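Local structure of DNA repair protein RecN (Deinococcus radiodurans, 4ABX) at residues 67-72 and 101-106; 135-140 and 146-151. The protein is an SMC-like ATP-binding protein, here its coiled-coil domain, that may take part in recombinational repair of damaged DNA. All blocks are in the same frame, centred on the assembly; numbering follows the deposited sequence.

How the contacts relate
The two contacts lie on opposite sides of the chain's centre, with their own centres about 54 Å apart, and share no helix: contact 1 joins helix 68-83 to helix 87-115, contact 2 joins helix 121-141 to helix 145-169. They follow in series along the chain, and helix 121-141 is the next helix after helix 87-115. Both turn on one buried valine, Val103 or Val148, with no hydrogen bond across. Contact 1 is partly buried, with the exposed Gln104 perhaps bordering it, and lies beside the second subunit. Contact 2 is buried, touches no other chain of the assembly, and has lysines at its margin paired with glutamates elsewhere in the chain.

Contact 1. Residues 67-72 and 101-106; sequences NAAGLI and ESVQAI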
# COMPACT_ATOMS: atom_id res chain seq x y z
N ASN A 67 -0.38 -0.69 -5.41
CA ASN A 67 -1.31 -1.68 -4.87
C ASN A 67 -0.89 -2.23 -3.51
O ASN A 67 0.28 -2.18 -3.14
CB ASN A 67 -1.54 -2.81 -5.87
CG ASN A 67 -0.29 -3.63 -6.12
OD1 ASN A 67 0.02 -4.56 -5.37
ND2 ASN A 67 0.45 -3.30 -7.17
N ALA A 68 -1.86 -2.77 -2.79
CA ALA A 68 -1.63 -3.27 -1.44
C ALA A 68 -0.60 -4.40 -1.39
O ALA A 68 0.32 -4.37 -0.57
CB ALA A 68 -2.95 -3.72 -0.82
N ALA A 69 -0.74 -5.39 -2.27
CA ALA A 69 0.17 -6.53 -2.28
C ALA A 69 1.62 -6.09 -2.52
O ALA A 69 2.54 -6.60 -1.88
CB ALA A 69 -0.25 -7.55 -3.34
N GLY A 70 1.80 -5.14 -3.43
CA GLY A 70 3.11 -4.60 -3.72
C GLY A 70 3.76 -3.95 -2.51
O GLY A 70 4.94 -4.14 -2.26
N LEU A 71 2.98 -3.19 -1.75
CA LEU A 71 3.52 -2.54 -0.56
C LEU A 71 3.85 -3.53 0.54
O LEU A 71 4.87 -3.41 1.23
CB LEU A 71 2.58 -1.45 -0.04
CG LEU A 71 2.42 -0.29 -1.02
CD1 LEU A 71 1.50 0.77 -0.45
CD2 LEU A 71 3.79 0.30 -1.36
N ILE A 72 2.98 -4.52 0.72
CA ILE A 72 3.24 -5.57 1.70
C ILE A 72 4.55 -6.28 1.35
O ILE A 72 5.36 -6.58 2.23
CB ILE A 72 2.07 -6.58 1.78
CG1 ILE A 72 0.79 -5.87 2.24
CG2 ILE A 72 2.41 -7.73 2.72
CD1 ILE A 72 -0.42 -6.79 2.37
N GLU A 101 -0.35 -13.41 1.36
CA GLU A 101 -1.01 -14.50 0.66
C GLU A 101 -2.53 -14.35 0.71
O GLU A 101 -3.21 -14.58 -0.29
CB GLU A 101 -0.58 -15.85 1.24
CG GLU A 101 0.83 -16.25 0.87
CD GLU A 101 1.18 -17.67 1.27
OE1 GLU A 101 0.24 -18.44 1.60
OE2 GLU A 101 2.37 -18.02 1.26
N SER A 102 -3.05 -13.96 1.87
CA SER A 102 -4.49 -13.73 2.03
C SER A 102 -4.98 -12.63 1.10
O SER A 102 -6.05 -12.76 0.49
CB SER A 102 -4.81 -13.35 3.48
OG SER A 102 -4.53 -14.41 4.37
N VAL A 103 -4.22 -11.55 1.00
CA VAL A 103 -4.60 -10.42 0.16
C VAL A 103 -4.61 -10.81 -1.31
O VAL A 103 -5.52 -10.42 -2.05
CB VAL A 103 -3.68 -9.20 0.40
CG1 VAL A 103 -3.81 -8.21 -0.75
CG2 VAL A 103 -4.03 -8.52 1.72
N GLN A 104 -3.62 -11.58 -1.73
CA GLN A 104 -3.53 -12.04 -3.10
C GLN A 104 -4.65 -13.02 -3.42
O GLN A 104 -5.26 -12.96 -4.49
CB GLN A 104 -2.16 -12.69 -3.36
CG GLN A 104 -1.00 -11.71 -3.20
CD GLN A 104 0.36 -12.37 -3.33
OE1 GLN A 104 0.59 -13.46 -2.82
NE2 GLN A 104 1.28 -11.70 -4.02
N ALA A 105 -4.93 -13.91 -2.48
CA ALA A 105 -6.01 -14.88 -2.63
C ALA A 105 -7.34 -14.15 -2.80
O ALA A 105 -8.14 -14.47 -3.68
CB ALA A 105 -6.05 -15.83 -1.44
N ILE A 106 -7.56 -13.14 -1.96
CA ILE A 106 -8.78 -12.35 -2.03
C ILE A 106 -8.89 -11.62 -3.37
O ILE A 106 -9.95 -11.59 -3.98
CB ILE A 106 -8.87 -11.35 -0.87
CG1 ILE A 106 -9.13 -12.09 0.44
CG2 ILE A 106 -9.97 -10.33 -1.14
CD1 ILE A 106 -8.97 -11.21 1.67
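Val103 on helix 87-115 meets Ile72 and Ala69 on the first turns of helix 68-83; no hydrogen bond or salt bridge crosses, and the contact is mainly apolar. CD1 of Ile72 and CG2 of Val103 approach tip to tip at 4.1 Å. Ile72 gets there because CG1 lies beside its backbone N, anti to the carbonyl carbon (chi1 -62°), and chi2 extends the chain to CD1. The other branch of Val103, CG1, faces Ala69, coming within 4.4 Å of Ala69 N and 4.5 Å of Ala69 CB; these are loose van der Waals contacts. In the conformer modelled here Gln104 CG lies 4.2 Å from Ala69 CB, so the aliphatic part of this exposed glutamine may border the patch.

The side-chain hydrogen bond within segment 67-72 is the cap of the helix. Asn67 is the N-cap of helix 68-83: its OD1 accepts from Gly70 N at 2.7 Å, with the donor lying above the carbonyl plane, while its ND2 is bonded to Gly64 O.

The two helical segments run nearly antiparallel, at 163°, with their axes 9.8 Å apart at closest approach. Ala69 and Val103 set the backbone register, their CA atoms 6.6 Å apart. Leu61 of helix 33-63 touches both Ala68 and Val103. The second subunit packs against the same helix start: its Ile72 meets Ala68, its Ala68 meets Ile72, and the two Leu71 residues meet each other.

With no directional bond across, the two segments are held by dispersion and the burial of apolar groups. The cap meanwhile satisfies Gly70 N within its own segment, and the apolar start of helix 68-83 serves both the antiparallel pairing within the chain and the dimer interface.

Contact 2. Residues 135-140 and 146-151; sequences SKLKNK and EDVVEF
Within segments 135-140 and 146-151, near the end of helix 121-141 and the start of helix 145-169, the nearest CA atoms are those of Lys138 and Val148, 6.3 Å apart. Val148 does the joining with both its branches. Its CG1, anti to the backbone N (chi1 -179°), lies against Leu137 CB at 4.1 Å and CD1 at 4.2 Å, the two side chains crossing at about a right angle. CG2 instead rests against the backbone, 3.9 Å from Leu137 O and 4.0 Å from Lys138 CA, and also touches CG at the root of the Lys138 side chain. That lysine bends at chi3 and carries its NZ to a salt bridge with Glu34. An alanine in place of Val148 would probably open a gap beside Leu137 and leave the Lys138 backbone without its methyl packing. Helix 6-27 completes the surroundings: Ile24 touches Val148, Val27 and Glu23 touch Leu137, and Glu23 also pairs with Lys140. Two successive helices, joined by a short turn, are thus packed together against the N-terminal helix of the coiled-coil domain.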
# COMPACT_ATOMS: atom_id res chain seq x y z
N SER A 135 -40.79 8.51 -19.53
CA SER A 135 -40.70 9.70 -18.67
C SER A 135 -40.93 10.99 -19.45
O SER A 135 -41.63 11.90 -18.98
CB SER A 135 -39.34 9.78 -17.97
OG SER A 135 -39.22 8.78 -16.98
N LYS A 136 -40.33 11.09 -20.62
CA LYS A 136 -40.52 12.26 -21.47
C LYS A 136 -42.01 12.46 -21.81
O LYS A 136 -42.50 13.59 -21.82
CB LYS A 136 -39.68 12.16 -22.74
CG LYS A 136 -38.18 12.12 -22.47
CD LYS A 136 -37.37 12.07 -23.76
CE LYS A 136 -35.87 12.08 -23.48
NZ LYS A 136 -35.07 12.04 -24.74
N LEU A 137 -42.71 11.36 -22.07
CA LEU A 137 -44.15 11.42 -22.37
C LEU A 137 -44.97 11.86 -21.16
O LEU A 137 -45.91 12.66 -21.29
CB LEU A 137 -44.67 10.07 -22.86
CG LEU A 137 -44.33 9.68 -24.30
CD1 LEU A 137 -45.13 8.45 -24.71
CD2 LEU A 137 -44.61 10.84 -25.24
N LYS A 138 -44.64 11.31 -19.99
CA LYS A 138 -45.33 11.66 -18.76
C LYS A 138 -45.11 13.13 -18.37
O LYS A 138 -45.98 13.77 -17.79
CB LYS A 138 -44.92 10.72 -17.61
CG LYS A 138 -45.24 9.24 -17.89
CD LYS A 138 -45.13 8.36 -16.65
CE LYS A 138 -43.70 8.18 -16.20
NZ LYS A 138 -43.62 7.33 -14.97
N ASN A 139 -43.94 13.66 -18.72
CA ASN A 139 -43.62 15.07 -18.46
C ASN A 139 -44.45 16.05 -19.30
O ASN A 139 -44.59 17.23 -18.94
CB ASN A 139 -42.13 15.34 -18.67
CG ASN A 139 -41.27 14.78 -17.53
OD1 ASN A 139 -41.76 14.55 -16.42
ND2 ASN A 139 -39.99 14.58 -17.80
N LYS A 140 -44.99 15.58 -20.42
CA LYS A 140 -45.82 16.42 -21.29
C LYS A 140 -47.31 16.11 -21.15
O LYS A 140 -48.14 17.01 -21.14
CB LYS A 140 -45.41 16.24 -22.76
CG LYS A 140 -43.94 16.51 -23.05
CD LYS A 140 -43.63 16.25 -24.53
CE LYS A 140 -42.15 16.44 -24.83
NZ LYS A 140 -41.82 16.11 -26.24
N GLU A 146 -51.35 5.96 -18.00
CA GLU A 146 -52.79 5.98 -18.23
C GLU A 146 -53.22 7.36 -18.72
O GLU A 146 -53.95 7.48 -19.71
CB GLU A 146 -53.57 5.62 -16.96
CG GLU A 146 -53.54 4.14 -16.57
CD GLU A 146 -52.37 3.77 -15.66
OE1 GLU A 146 -51.34 4.49 -15.65
OE2 GLU A 146 -52.48 2.74 -14.96
N ASP A 147 -52.77 8.41 -18.03
CA ASP A 147 -53.10 9.78 -18.43
C ASP A 147 -52.58 10.08 -19.83
O ASP A 147 -53.26 10.74 -20.62
CB ASP A 147 -52.51 10.80 -17.44
CG ASP A 147 -53.17 10.74 -16.07
OD1 ASP A 147 -54.41 10.92 -15.99
OD2 ASP A 147 -52.45 10.51 -15.08
N VAL A 148 -51.38 9.60 -20.13
CA VAL A 148 -50.77 9.83 -21.44
C VAL A 148 -51.61 9.20 -22.55
O VAL A 148 -51.82 9.81 -23.61
CB VAL A 148 -49.34 9.25 -21.51
CG1 VAL A 148 -48.73 9.51 -22.88
CG2 VAL A 148 -48.47 9.82 -20.41
N VAL A 149 -52.06 7.97 -22.33
CA VAL A 149 -52.86 7.27 -23.32
C VAL A 149 -54.19 8.00 -23.52
O VAL A 149 -54.63 8.21 -24.66
CB VAL A 149 -53.10 5.80 -22.91
CG1 VAL A 149 -54.19 5.18 -23.78
CG2 VAL A 149 -51.80 5.01 -23.00
N GLU A 150 -54.81 8.39 -22.42
CA GLU A 150 -56.04 9.16 -22.46
C GLU A 150 -55.85 10.48 -23.23
O GLU A 150 -56.67 10.84 -24.08
CB GLU A 150 -56.56 9.44 -21.05
CG GLU A 150 -57.76 10.37 -20.97
CD GLU A 150 -59.03 9.75 -21.55
OE1 GLU A 150 -59.05 8.52 -21.79
OE2 GLU A 150 -60.01 10.50 -21.76
N PHE A 151 -54.75 11.17 -22.94
CA PHE A 151 -54.44 12.43 -23.62
C PHE A 151 -54.43 12.23 -25.13
O PHE A 151 -54.98 13.04 -25.87
CB PHE A 151 -53.11 13.03 -23.14
CG PHE A 151 -52.80 14.39 -23.73
CD1 PHE A 151 -52.44 14.52 -25.07
CD2 PHE A 151 -52.86 15.53 -22.95
CE1 PHE A 151 -52.16 15.77 -25.61
CE2 PHE A 151 -52.58 16.78 -23.48
CZ PHE A 151 -52.23 16.90 -24.82